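Local coordinates for protein PHOX (Pseudomonas fluorescens, PDB 4A9V) that hydrolyses phosphate monoesters as an alkaline phosphatase of the PhoX family, using a complex iron-calcium cofactor held in a beta-propeller, at residues W432-D435 / A440-T443; Q344-T349 / S376-T381; A59-F64 / D109-L114; T92-L97 / I225-F230. All coordinates share one frame; numbering follows the deposited sequence.

Interaction 1. Residues W432-D435 / A440-T443; sequences WRTD and ASKT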
loop_
_atom_site.group_PDB
_atom_site.type_symbol
_atom_site.label_atom_id
_atom_site.label_comp_id
_atom_site.label_asym_id
_atom_site.label_seq_id
_atom_site.Cartn_x
_atom_site.Cartn_y
_atom_site.Cartn_z
ATOM N N TRP A 432 -13.710 -12.328 -1.555
ATOM C CA TRP A 432 -13.847 -13.631 -2.191
ATOM C C TRP A 432 -13.476 -14.754 -1.270
ATOM O O TRP A 432 -12.704 -14.602 -0.318
ATOM C CB TRP A 432 -13.102 -13.744 -3.531
ATOM C CG TRP A 432 -11.609 -13.539 -3.481
ATOM C CD1 TRP A 432 -10.610 -14.498 -3.349
ATOM C CD2 TRP A 432 -10.902 -12.290 -3.734
ATOM N NE1 TRP A 432 -9.369 -13.928 -3.489
ATOM C CE2 TRP A 432 -9.480 -12.601 -3.726
ATOM C CE3 TRP A 432 -11.302 -10.999 -3.994
ATOM C CZ2 TRP A 432 -8.516 -11.628 -3.966
ATOM C CZ3 TRP A 432 -10.332 -10.025 -4.210
ATOM C CH2 TRP A 432 -8.972 -10.326 -4.169
ATOM N N ARG A 433 -14.074 -15.903 -1.553
ATOM C CA ARG A 433 -13.819 -17.152 -0.852
ATOM C C ARG A 433 -13.303 -18.180 -1.853
ATOM O O ARG A 433 -14.010 -18.587 -2.782
ATOM C CB ARG A 433 -15.085 -17.667 -0.187
ATOM C CG ARG A 433 -14.858 -18.953 0.584
ATOM C CD ARG A 433 -16.115 -19.393 1.293
ATOM N NE ARG A 433 -15.876 -20.590 2.081
ATOM C CZ ARG A 433 -16.784 -21.163 2.859
ATOM N NH1 ARG A 433 -17.997 -20.640 2.963
ATOM N NH2 ARG A 433 -16.455 -22.222 3.575
ATOM N N THR A 434 -12.031 -18.514 -1.718
ATOM C CA THR A 434 -11.382 -19.439 -2.623
ATOM C C THR A 434 -12.025 -20.829 -2.526
ATOM O O THR A 434 -12.410 -21.278 -1.445
ATOM C CB THR A 434 -9.868 -19.477 -2.323
ATOM O OG1 THR A 434 -9.166 -20.090 -3.409
ATOM C CG2 THR A 434 -9.568 -20.186 -1.010
ATOM N N ASP A 435 -12.174 -21.502 -3.664
ATOM C CA ASP A 435 -12.881 -22.776 -3.673
ATOM C C ASP A 435 -12.205 -23.779 -2.741
ATOM O O ASP A 435 -10.971 -23.851 -2.659
ATOM C CB ASP A 435 -12.978 -23.344 -5.090
ATOM C CG ASP A 435 -13.897 -24.552 -5.176
ATOM O OD1 ASP A 435 -15.018 -24.497 -4.629
ATOM O OD2 ASP A 435 -13.513 -25.550 -5.826
ATOM N N ALA A 440 -4.897 -22.566 -3.230
ATOM C CA ALA A 440 -4.426 -23.077 -4.516
ATOM C C ALA A 440 -5.493 -23.028 -5.610
ATOM O O ALA A 440 -5.169 -23.205 -6.781
ATOM C CB ALA A 440 -3.897 -24.497 -4.372
ATOM N N SER A 441 -6.765 -22.955 -5.233
ATOM C CA SER A 441 -7.837 -23.054 -6.215
ATOM C C SER A 441 -7.784 -21.925 -7.235
ATOM O O SER A 441 -7.394 -20.797 -6.926
ATOM C CB SER A 441 -9.196 -23.057 -5.524
ATOM O OG SER A 441 -9.314 -24.210 -4.722
ATOM N N LYS A 442 -8.327 -22.204 -8.411
ATOM C CA LYS A 442 -8.327 -21.259 -9.501
ATOM C C LYS A 442 -9.693 -20.623 -9.726
ATOM O O LYS A 442 -9.837 -19.790 -10.610
ATOM C CB LYS A 442 -7.803 -21.935 -10.766
ATOM C CG LYS A 442 -6.303 -22.213 -10.657
ATOM C CD LYS A 442 -5.727 -23.019 -11.805
ATOM C CE LYS A 442 -4.396 -23.639 -11.393
ATOM N NZ LYS A 442 -3.644 -24.212 -12.541
ATOM N N THR A 443 -10.659 -20.940 -8.868
ATOM C CA THR A 443 -11.943 -20.243 -8.868
ATOM C C THR A 443 -12.347 -19.857 -7.454
ATOM O O THR A 443 -11.807 -20.377 -6.471
ATOM C CB THR A 443 -13.073 -21.084 -9.505
ATOM O OG1 THR A 443 -13.374 -22.202 -8.666
ATOM C CG2 THR A 443 -12.666 -21.590 -10.884
#
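D435 holds both hydrogen bonds between W432-D435 and A440-T443. One joins backbone to backbone: D435 N donates to T443 O at 3.0 Å. It is close to straight, with an N-H...O angle of 158°. The other uses a side chain. The S441 hydroxyl donates to the carbonyl of the same residue, with OG 2.7 Å from D435 O. It comes from above the carbonyl plane, 42° out of it, and not along a lone pair. The torsion of S441 explains the reach: OG lies anti to its own carbonyl carbon (chi1 -64°), beside the backbone N, and points to the end of segment 432-435. The S441 hydroxyl is also bonded to D438 O, so its one proton is shared between two carbonyls. T434 OG1 bonds D438 O too. Replacing S441 by an alanine would probably leave D435 O without this mate and let the end of the loop move more freely.

The van der Waals contacts are few. T434 OG1 rests on S441 CB at 3.6 Å. The CB of D435 lies 3.8 Å from T443 OG1.

R433 pairs with A445 through the backbone further along the strands. This is the loop end of a beta hairpin, between the antiparallel neighbours 428-434 and 443-451 in a sheet of the beta-propeller.

Interaction 2. Residues Q344-T349 / S376-T381; sequences QWIELT and SVVGAT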
loop_
_atom_site.group_PDB
_atom_site.type_symbol
_atom_site.label_atom_id
_atom_site.label_comp_id
_atom_site.label_asym_id
_atom_site.label_seq_id
_atom_site.Cartn_x
_atom_site.Cartn_y
_atom_site.Cartn_z
ATOM N N GLN A 344 -12.434 -16.239 -11.378
ATOM C CA GLN A 344 -11.368 -17.172 -11.671
ATOM C C GLN A 344 -10.026 -16.475 -11.752
ATOM O O GLN A 344 -9.937 -15.266 -11.984
ATOM C CB GLN A 344 -11.635 -17.901 -12.987
ATOM C CG GLN A 344 -11.655 -16.987 -14.189
ATOM C CD GLN A 344 -12.055 -17.696 -15.458
ATOM O OE1 GLN A 344 -11.309 -18.524 -15.978
ATOM N NE2 GLN A 344 -13.207 -17.326 -16.002
ATOM N N TRP A 345 -8.983 -17.281 -11.578
ATOM C CA TRP A 345 -7.596 -16.879 -11.773
ATOM C C TRP A 345 -7.089 -17.423 -13.081
ATOM O O TRP A 345 -7.248 -18.621 -13.365
ATOM C CB TRP A 345 -6.750 -17.439 -10.629
ATOM C CG TRP A 345 -7.102 -16.848 -9.294
ATOM C CD1 TRP A 345 -7.760 -17.465 -8.241
ATOM C CD2 TRP A 345 -6.962 -15.453 -8.905
ATOM N NE1 TRP A 345 -7.995 -16.575 -7.228
ATOM C CE2 TRP A 345 -7.534 -15.343 -7.573
ATOM C CE3 TRP A 345 -6.347 -14.344 -9.467
ATOM C CZ2 TRP A 345 -7.556 -14.141 -6.884
ATOM C CZ3 TRP A 345 -6.373 -13.143 -8.763
ATOM C CH2 TRP A 345 -6.949 -13.050 -7.494
ATOM N N ILE A 346 -6.424 -16.572 -13.857
ATOM C CA ILE A 346 -5.942 -16.923 -15.183
ATOM C C ILE A 346 -4.432 -16.705 -15.229
ATOM O O ILE A 346 -3.935 -15.653 -14.855
ATOM C CB ILE A 346 -6.619 -16.058 -16.267
ATOM C CG1 ILE A 346 -8.140 -16.192 -16.188
ATOM C CG2 ILE A 346 -6.107 -16.441 -17.646
ATOM C CD1 ILE A 346 -8.892 -15.222 -17.067
ATOM N N GLU A 347 -3.710 -17.730 -15.664
ATOM C CA GLU A 347 -2.255 -17.761 -15.616
ATOM C C GLU A 347 -1.609 -16.784 -16.607
ATOM O O GLU A 347 -1.975 -16.745 -17.785
ATOM C CB GLU A 347 -1.841 -19.188 -15.957
ATOM C CG GLU A 347 -0.387 -19.538 -15.803
ATOM C CD GLU A 347 -0.138 -20.996 -16.136
ATOM O OE1 GLU A 347 -1.080 -21.813 -15.996
ATOM O OE2 GLU A 347 1.039 -21.353 -16.222
ATOM N N LEU A 348 -0.580 -16.076 -16.150
ATOM C CA LEU A 348 0.244 -15.240 -17.005
ATOM C C LEU A 348 1.573 -15.945 -17.241
ATOM O O LEU A 348 2.551 -15.761 -16.506
ATOM C CB LEU A 348 0.457 -13.875 -16.354
ATOM C CG LEU A 348 -0.832 -13.117 -16.031
ATOM C CD1 LEU A 348 -0.502 -11.764 -15.424
ATOM C CD2 LEU A 348 -1.715 -12.959 -17.258
ATOM N N THR A 349 1.572 -16.788 -18.266
ATOM C CA THR A 349 2.680 -17.684 -18.561
ATOM C C THR A 349 2.944 -17.656 -20.056
ATOM O O THR A 349 2.047 -17.913 -20.852
ATOM C CB THR A 349 2.338 -19.121 -18.132
ATOM O OG1 THR A 349 2.218 -19.164 -16.705
ATOM C CG2 THR A 349 3.414 -20.110 -18.588
ATOM N N SER A 376 -4.247 -8.066 -19.973
ATOM C CA SER A 376 -5.248 -7.667 -20.952
ATOM C C SER A 376 -5.449 -8.745 -22.015
ATOM O O SER A 376 -6.574 -9.031 -22.409
ATOM C CB SER A 376 -4.874 -6.342 -21.612
ATOM O OG SER A 376 -4.975 -5.262 -20.698
ATOM N N VAL A 377 -4.359 -9.353 -22.473
ATOM C CA VAL A 377 -4.462 -10.407 -23.485
ATOM C C VAL A 377 -5.371 -11.541 -23.001
ATOM O O VAL A 377 -6.172 -12.073 -23.768
ATOM C CB VAL A 377 -3.074 -10.963 -23.872
ATOM C CG1 VAL A 377 -3.204 -12.247 -24.683
ATOM C CG2 VAL A 377 -2.301 -9.926 -24.661
ATOM N N VAL A 378 -5.264 -11.907 -21.728
ATOM C CA VAL A 378 -6.018 -13.054 -21.225
ATOM C C VAL A 378 -7.405 -12.683 -20.703
ATOM O O VAL A 378 -8.150 -13.549 -20.267
ATOM C CB VAL A 378 -5.256 -13.836 -20.131
ATOM C CG1 VAL A 378 -3.853 -14.175 -20.596
ATOM C CG2 VAL A 378 -5.236 -13.075 -18.813
ATOM N N GLY A 379 -7.769 -11.408 -20.799
ATOM C CA GLY A 379 -9.129 -10.971 -20.479
ATOM C C GLY A 379 -9.409 -10.832 -18.990
ATOM O O GLY A 379 -10.514 -11.121 -18.529
ATOM N N ALA A 380 -8.455 -10.267 -18.259
ATOM C CA ALA A 380 -8.701 -9.874 -16.877
ATOM C C ALA A 380 -9.826 -8.835 -16.803
ATOM O O ALA A 380 -10.032 -8.054 -17.737
ATOM C CB ALA A 380 -7.418 -9.328 -16.272
ATOM N N THR A 381 -10.520 -8.798 -15.670
ATOM C CA THR A 381 -11.582 -7.819 -15.459
ATOM C C THR A 381 -11.016 -6.500 -14.945
ATOM O O THR A 381 -10.345 -6.462 -13.910
ATOM C CB THR A 381 -12.609 -8.333 -14.438
ATOM O OG1 THR A 381 -13.124 -9.602 -14.861
ATOM C CG2 THR A 381 -13.742 -7.332 -14.238
#
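I346, L348 and V378 meet without any ring; the flat groups at this contact are peptide carbonyls. The methyl CD1 of I346 reaches V378 O at 3.7 Å. V378 CG1 stands 4.2 Å from E347 O. Both oxygens have polar partners besides: R328 NH2 bonds V378 O, and N353 ND2 bonds E347 O. The one indole nearby, W345, takes no part. It is engaged by K300 in a cation-pi contact and by the ring of F444.

The methyl groups carry the rest. V378 CG2 is 3.7 Å from I346 CG2 and 3.9 Å from L348 CD2, so one branch serves two partners. This CG2 sits between the backbone N and the carbonyl carbon of V378, while CG1 is anti to the carbonyl carbon (chi1 -51°). The side chains of I346 and V378 run alongside in opposite senses. L348 crosses V378 at about a right angle.

V378 stands where helix 371-377 gives out. G379 N bonds back to S376 O at 3.1 Å, and its positive phi of 79° completes a Schellman motif. The valine is thus set at the helix end, against strand 340-347. N353 and I355 also touch it.

No hydrogen bond or charge joins the two segments directly. The contact therefore rests on shape and dispersion between aliphatic branches, and the carbonyls of E347 and V378 find their polar partners in N353 and R328.

Interaction 3. Residues A59-F64 / D109-L114; sequences AQEVQF and DVRKAL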
loop_
_atom_site.group_PDB
_atom_site.type_symbol
_atom_site.label_atom_id
_atom_site.label_comp_id
_atom_site.label_asym_id
_atom_site.label_seq_id
_atom_site.Cartn_x
_atom_site.Cartn_y
_atom_site.Cartn_z
ATOM N N ALA A 59 21.423 13.975 5.730
ATOM C CA ALA A 59 20.678 13.812 6.970
ATOM C C ALA A 59 19.393 13.023 6.750
ATOM O O ALA A 59 19.057 12.149 7.536
ATOM C CB ALA A 59 20.369 15.162 7.595
ATOM N N GLN A 60 18.676 13.317 5.672
ATOM C CA GLN A 60 17.412 12.640 5.427
ATOM C C GLN A 60 17.627 11.146 5.166
ATOM O O GLN A 60 16.774 10.332 5.523
ATOM C CB GLN A 60 16.656 13.292 4.269
ATOM C CG GLN A 60 15.305 12.652 3.970
ATOM C CD GLN A 60 14.313 12.774 5.110
ATOM O OE1 GLN A 60 13.717 13.824 5.330
ATOM N NE2 GLN A 60 14.127 11.689 5.839
ATOM N N GLU A 61 18.806 10.785 4.656
ATOM C CA GLU A 61 19.147 9.378 4.445
ATOM C C GLU A 61 19.327 8.595 5.739
ATOM O O GLU A 61 19.349 7.366 5.701
ATOM C CB GLU A 61 20.399 9.249 3.568
ATOM C CG GLU A 61 20.139 9.674 2.126
ATOM C CD GLU A 61 21.381 9.748 1.249
ATOM O OE1 GLU A 61 22.514 9.736 1.769
ATOM O OE2 GLU A 61 21.222 10.022 0.040
ATOM N N VAL A 62 19.422 9.291 6.875
ATOM C CA VAL A 62 19.537 8.642 8.183
ATOM C C VAL A 62 18.422 9.083 9.139
ATOM O O VAL A 62 18.516 8.892 10.351
ATOM C CB VAL A 62 20.925 8.869 8.838
ATOM C CG1 VAL A 62 22.009 8.184 8.019
ATOM C CG2 VAL A 62 21.227 10.348 9.019
ATOM N N GLN A 63 17.343 9.610 8.566
ATOM C CA GLN A 63 16.159 10.018 9.317
ATOM C C GLN A 63 14.947 9.255 8.799
ATOM O O GLN A 63 14.889 8.875 7.633
ATOM C CB GLN A 63 15.910 11.524 9.153
ATOM C CG GLN A 63 16.937 12.386 9.868
ATOM C CD GLN A 63 16.959 13.822 9.378
ATOM O OE1 GLN A 63 16.580 14.129 8.237
ATOM N NE2 GLN A 63 17.488 14.704 10.211
ATOM N N PHE A 64 13.981 9.037 9.682
ATOM C CA PHE A 64 12.703 8.469 9.294
ATOM C C PHE A 64 12.179 9.205 8.059
ATOM O O PHE A 64 12.209 10.432 7.992
ATOM C CB PHE A 64 11.711 8.588 10.453
ATOM C CG PHE A 64 10.496 7.719 10.309
ATOM C CD1 PHE A 64 10.585 6.351 10.506
ATOM C CD2 PHE A 64 9.259 8.278 10.055
ATOM C CE1 PHE A 64 9.463 5.554 10.429
ATOM C CE2 PHE A 64 8.128 7.486 9.972
ATOM C CZ PHE A 64 8.232 6.119 10.152
ATOM N N ASP A 109 18.753 18.626 -4.129
ATOM C CA ASP A 109 17.319 18.586 -3.814
ATOM C C ASP A 109 16.698 17.252 -4.244
ATOM O O ASP A 109 15.848 16.699 -3.544
ATOM C CB ASP A 109 16.555 19.728 -4.490
ATOM C CG ASP A 109 16.656 21.058 -3.750
ATOM O OD1 ASP A 109 17.357 21.149 -2.714
ATOM O OD2 ASP A 109 16.051 22.031 -4.257
ATOM N N VAL A 110 17.083 16.753 -5.415
ATOM C CA VAL A 110 16.546 15.475 -5.898
ATOM C C VAL A 110 17.015 14.299 -5.036
ATOM O O VAL A 110 16.213 13.455 -4.634
ATOM C CB VAL A 110 16.921 15.241 -7.373
ATOM C CG1 VAL A 110 16.546 13.827 -7.794
ATOM C CG2 VAL A 110 16.229 16.269 -8.256
ATOM N N ARG A 111 18.288 14.316 -4.651
ATOM C CA ARG A 111 18.794 13.334 -3.697
ATOM C C ARG A 111 18.013 13.366 -2.385
ATOM O O ARG A 111 17.692 12.328 -1.805
ATOM C CB ARG A 111 20.269 13.604 -3.427
ATOM C CG ARG A 111 20.907 12.601 -2.490
ATOM C CD ARG A 111 22.297 13.043 -2.095
ATOM N NE ARG A 111 22.788 12.256 -0.973
ATOM C CZ ARG A 111 23.924 12.502 -0.335
ATOM N NH1 ARG A 111 24.676 13.536 -0.686
ATOM N NH2 ARG A 111 24.307 11.721 0.665
ATOM N N LYS A 112 17.659 14.563 -1.929
ATOM C CA LYS A 112 16.923 14.725 -0.683
ATOM C C LYS A 112 15.500 14.156 -0.785
ATOM O O LYS A 112 15.015 13.522 0.147
ATOM C CB LYS A 112 16.886 16.203 -0.309
ATOM C CG LYS A 112 16.190 16.531 0.992
ATOM C CD LYS A 112 16.459 17.972 1.382
ATOM C CE LYS A 112 15.477 18.461 2.422
ATOM N NZ LYS A 112 15.791 19.844 2.877
ATOM N N ALA A 113 14.844 14.349 -1.929
ATOM C CA ALA A 113 13.522 13.755 -2.168
ATOM C C ALA A 113 13.613 12.232 -2.210
ATOM O O ALA A 113 12.808 11.545 -1.586
ATOM C CB ALA A 113 12.914 14.302 -3.456
ATOM N N LEU A 114 14.588 11.700 -2.931
ATOM C CA LEU A 114 14.765 10.251 -2.989
ATOM C C LEU A 114 15.067 9.668 -1.602
ATOM O O LEU A 114 14.625 8.563 -1.271
ATOM C CB LEU A 114 15.894 9.912 -3.964
ATOM C CG LEU A 114 15.461 9.907 -5.430
ATOM C CD1 LEU A 114 16.648 10.142 -6.347
ATOM C CD2 LEU A 114 14.772 8.606 -5.796
HETATM O O HOH W 1 19.059 9.733 -1.788
#
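E61 and R111 form a salt bridge with two hydrogen bonds. R111 grips side-on, with NE and NH2 each taking one carboxylate oxygen. R111 NE lies 2.9 Å from E61 OE2, and the bond is almost straight at 176°. R111 NH2 lies 2.9 Å from E61 OE1, which it meets on the syn side. Both oxygens stay near the guanidinium plane, yet the carboxylate and guanidinium planes are turned 47° apart. The NE bond thus reaches OE2 from above the carboxylate plane.

A water adds a third link. It donates to E61 OE2 at 2.8 Å and to R111 O at 2.9 Å, so OE2 has two donors.

R111 runs extended from CG to NE, its CG anti to the backbone N (chi1 -178°), and this carries the guanidinium across to E61. E108 holds NH1 in a second salt bridge. Beside this pair, Q60 CG passes K112 O at 3.9 Å. The amide of Q60 is fixed by NE2 to F64 O at 3.1 Å and by OE1 to W38 NE1. K112 NZ bonds G55 O and L97 O.

With two carboxylates on one guanidinium, R111 probably stays positively charged. The link between the Q60-Q63 turn and helix 107-115 is thus ionic and directional.

Interaction 4. Residues T92-L97 / I225-F230; sequences TNYRYL and INWHPF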
loop_
_atom_site.group_PDB
_atom_site.type_symbol
_atom_site.label_atom_id
_atom_site.label_comp_id
_atom_site.label_asym_id
_atom_site.label_seq_id
_atom_site.Cartn_x
_atom_site.Cartn_y
_atom_site.Cartn_z
ATOM N N THR A 92 7.013 12.525 -0.882
ATOM C CA THR A 92 7.329 13.668 -0.042
ATOM C C THR A 92 6.529 14.887 -0.466
ATOM O O THR A 92 5.930 14.916 -1.536
ATOM C CB THR A 92 8.850 13.955 -0.010
ATOM O OG1 THR A 92 9.135 14.992 0.941
ATOM C CG2 THR A 92 9.365 14.371 -1.378
ATOM N N ASN A 93 6.485 15.867 0.422
ATOM C CA ASN A 93 5.653 17.048 0.254
ATOM C C ASN A 93 6.560 18.258 0.075
ATOM O O ASN A 93 7.180 18.715 1.039
ATOM C CB ASN A 93 4.809 17.226 1.512
ATOM C CG ASN A 93 4.114 15.938 1.920
ATOM O OD1 ASN A 93 3.333 15.377 1.155
ATOM N ND2 ASN A 93 4.442 15.429 3.102
ATOM N N TYR A 94 6.767 18.679 -1.168
ATOM C CA TYR A 94 7.763 19.706 -1.451
ATOM C C TYR A 94 7.517 20.994 -0.649
ATOM O O TYR A 94 8.463 21.699 -0.309
ATOM C CB TYR A 94 7.812 20.028 -2.946
ATOM C CG TYR A 94 8.314 18.903 -3.837
ATOM C CD1 TYR A 94 9.110 17.879 -3.344
ATOM C CD2 TYR A 94 8.044 18.907 -5.195
ATOM C CE1 TYR A 94 9.631 16.906 -4.182
ATOM C CE2 TYR A 94 8.576 17.950 -6.042
ATOM C CZ TYR A 94 9.410 16.981 -5.535
ATOM O OH TYR A 94 9.936 15.994 -6.339
ATOM N N ARG A 95 6.257 21.309 -0.355
ATOM C CA ARG A 95 5.970 22.520 0.411
ATOM C C ARG A 95 6.616 22.519 1.786
ATOM O O ARG A 95 6.866 23.586 2.348
ATOM C CB ARG A 95 4.465 22.781 0.516
ATOM C CG ARG A 95 3.712 21.868 1.462
ATOM C CD ARG A 95 2.210 22.106 1.389
ATOM N NE ARG A 95 1.858 23.461 1.807
ATOM C CZ ARG A 95 0.921 24.206 1.230
ATOM N NH1 ARG A 95 0.148 23.692 0.284
ATOM N NH2 ARG A 95 0.641 25.403 1.718
ATOM N N TYR A 96 6.885 21.329 2.317
ATOM C CA TYR A 96 7.502 21.179 3.633
ATOM C C TYR A 96 8.950 20.692 3.558
ATOM O O TYR A 96 9.716 20.894 4.494
ATOM C CB TYR A 96 6.670 20.251 4.522
ATOM C CG TYR A 96 5.237 20.697 4.679
ATOM C CD1 TYR A 96 4.932 21.974 5.118
ATOM C CD2 TYR A 96 4.186 19.830 4.418
ATOM C CE1 TYR A 96 3.625 22.386 5.259
ATOM C CE2 TYR A 96 2.872 20.227 4.576
ATOM C CZ TYR A 96 2.600 21.516 4.974
ATOM O OH TYR A 96 1.304 21.961 5.094
ATOM N N LEU A 97 9.325 20.017 2.481
ATOM C CA LEU A 97 10.624 19.361 2.417
ATOM C C LEU A 97 11.765 20.377 2.304
ATOM O O LEU A 97 12.823 20.203 2.907
ATOM C CB LEU A 97 10.668 18.385 1.239
ATOM C CG LEU A 97 11.989 17.631 1.061
ATOM C CD1 LEU A 97 12.322 16.796 2.290
ATOM C CD2 LEU A 97 11.945 16.765 -0.188
ATOM N N ILE A 225 6.821 15.795 -10.264
ATOM C CA ILE A 225 7.935 15.320 -9.448
ATOM C C ILE A 225 9.247 16.025 -9.842
ATOM O O ILE A 225 9.962 16.553 -8.981
ATOM C CB ILE A 225 8.076 13.782 -9.549
ATOM C CG1 ILE A 225 6.797 13.088 -9.074
ATOM C CG2 ILE A 225 9.284 13.299 -8.767
ATOM C CD1 ILE A 225 6.362 13.475 -7.680
ATOM N N ASN A 226 9.557 16.036 -11.137
ATOM C CA ASN A 226 10.614 16.873 -11.686
ATOM C C ASN A 226 11.967 16.596 -11.030
ATOM O O ASN A 226 12.724 17.504 -10.671
ATOM C CB ASN A 226 10.196 18.340 -11.616
ATOM C CG ASN A 226 8.975 18.623 -12.473
ATOM O OD1 ASN A 226 8.815 18.033 -13.540
ATOM N ND2 ASN A 226 8.043 19.405 -11.944
ATOM N N TRP A 227 12.316 15.312 -11.023
ATOM C CA TRP A 227 13.674 14.869 -10.724
ATOM C C TRP A 227 14.553 14.862 -11.949
ATOM O O TRP A 227 15.750 15.132 -11.864
ATOM C CB TRP A 227 13.644 13.467 -10.131
ATOM C CG TRP A 227 12.973 13.383 -8.792
ATOM C CD1 TRP A 227 12.571 14.429 -7.967
ATOM C CD2 TRP A 227 12.652 12.165 -8.066
ATOM N NE1 TRP A 227 12.047 13.945 -6.800
ATOM C CE2 TRP A 227 11.996 12.589 -6.835
ATOM C CE3 TRP A 227 12.690 10.821 -8.378
ATOM C CZ2 TRP A 227 11.484 11.680 -5.933
ATOM C CZ3 TRP A 227 12.179 9.911 -7.464
ATOM C CH2 TRP A 227 11.582 10.331 -6.274
ATOM N N HIS A 228 13.977 14.523 -13.098
ATOM C CA HIS A 228 14.754 14.308 -14.316
ATOM C C HIS A 228 15.574 15.482 -14.813
ATOM O O HIS A 228 16.586 15.262 -15.468
ATOM C CB HIS A 228 13.858 13.771 -15.432
ATOM C CG HIS A 228 12.757 14.719 -15.839
ATOM N ND1 HIS A 228 11.587 14.809 -15.166
ATOM C CD2 HIS A 228 12.678 15.623 -16.891
ATOM C CE1 HIS A 228 10.829 15.770 -15.730
ATOM N NE2 HIS A 228 11.497 16.266 -16.785
ATOM N N PRO A 229 15.218 16.733 -14.455
ATOM C CA PRO A 229 16.086 17.827 -14.909
ATOM C C PRO A 229 17.435 17.862 -14.195
ATOM O O PRO A 229 18.369 18.492 -14.690
ATOM C CB PRO A 229 15.270 19.082 -14.583
ATOM C CG PRO A 229 13.857 18.615 -14.557
ATOM C CD PRO A 229 13.932 17.244 -13.955
ATOM N N PHE A 230 17.556 17.145 -13.080
ATOM C CA PHE A 230 18.775 17.195 -12.280
ATOM C C PHE A 230 19.420 15.826 -12.075
ATOM O O PHE A 230 20.593 15.755 -11.701
ATOM C CB PHE A 230 18.498 17.857 -10.932
ATOM C CG PHE A 230 18.006 19.269 -11.047
ATOM C CD1 PHE A 230 18.876 20.288 -11.387
ATOM C CD2 PHE A 230 16.655 19.555 -10.948
ATOM C CE1 PHE A 230 18.416 21.573 -11.598
ATOM C CE2 PHE A 230 16.192 20.844 -11.122
ATOM C CZ PHE A 230 17.072 21.851 -11.462
#
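Y94 reaches across to I225 and W227 with the end of its ring. It opens helix 94-97, which lies in the connection between strands 82-89 and 118-127, two neighbours in one antiparallel sheet of the beta-propeller. The loop 225-230 comes from far along the chain.

From CB the chain heads for the loop. CG stands anti to the carbonyl carbon (chi1 -67°), beside the backbone N, and this aims the ring at I225. The far end of the ring makes the contact. Y94 CE2 and CZ both lie 3.5 Å from I225 O. The hydroxyl goes further: Y94 OH donates to I225 O at 2.7 Å. The C=O...OH angle is 126°, and the donor is tilted 17° from the carbonyl plane. Both I225 O and W227 NE1 sit at the edge of the tyrosine ring, near its plane. W227 NE1 is 3.0 Å from Y94 OH. A phenylalanine in place of Y94 would probably leave I225 O without this donor and the loop less firmly held to the helix.

The helix itself is short. N93 fills the N-cap position, and its O accepts from both Y96 N and L97 N. Y98 meets the ring of Y94. W227 is placed by helix 107-115, where V110, A113 and L114 touch it, and by an edge-to-face contact with F234.

Close to the hydroxyl, the CG2 methyl of I225 lies 3.7 Å from Y94 OH and stands 3.3 Å above the W227 ring plane, offset toward the rim.

How the interactions relate
From the N terminus, interaction 3 opens first at 59-64 and closes at 109-114. Interaction 4 opens inside that span, at 92-97, and closes only at 225-230, so the two cross. They touch as well, through the indole of 225-230 lying on helix 107-115. Together they tie the helices beside one propeller sheet to a distant loop. Interaction 2 follows in series, closing the excursion from strand 340-347 through helix 371-377. Interaction 1 comes last and closes a hairpin. The backbone of K442, just before strand 443-451, bonds that of W345 in the adjacent strand 340-347. The two pairs are far apart, with interactions 1 and 3 centred about 43 Å from each other.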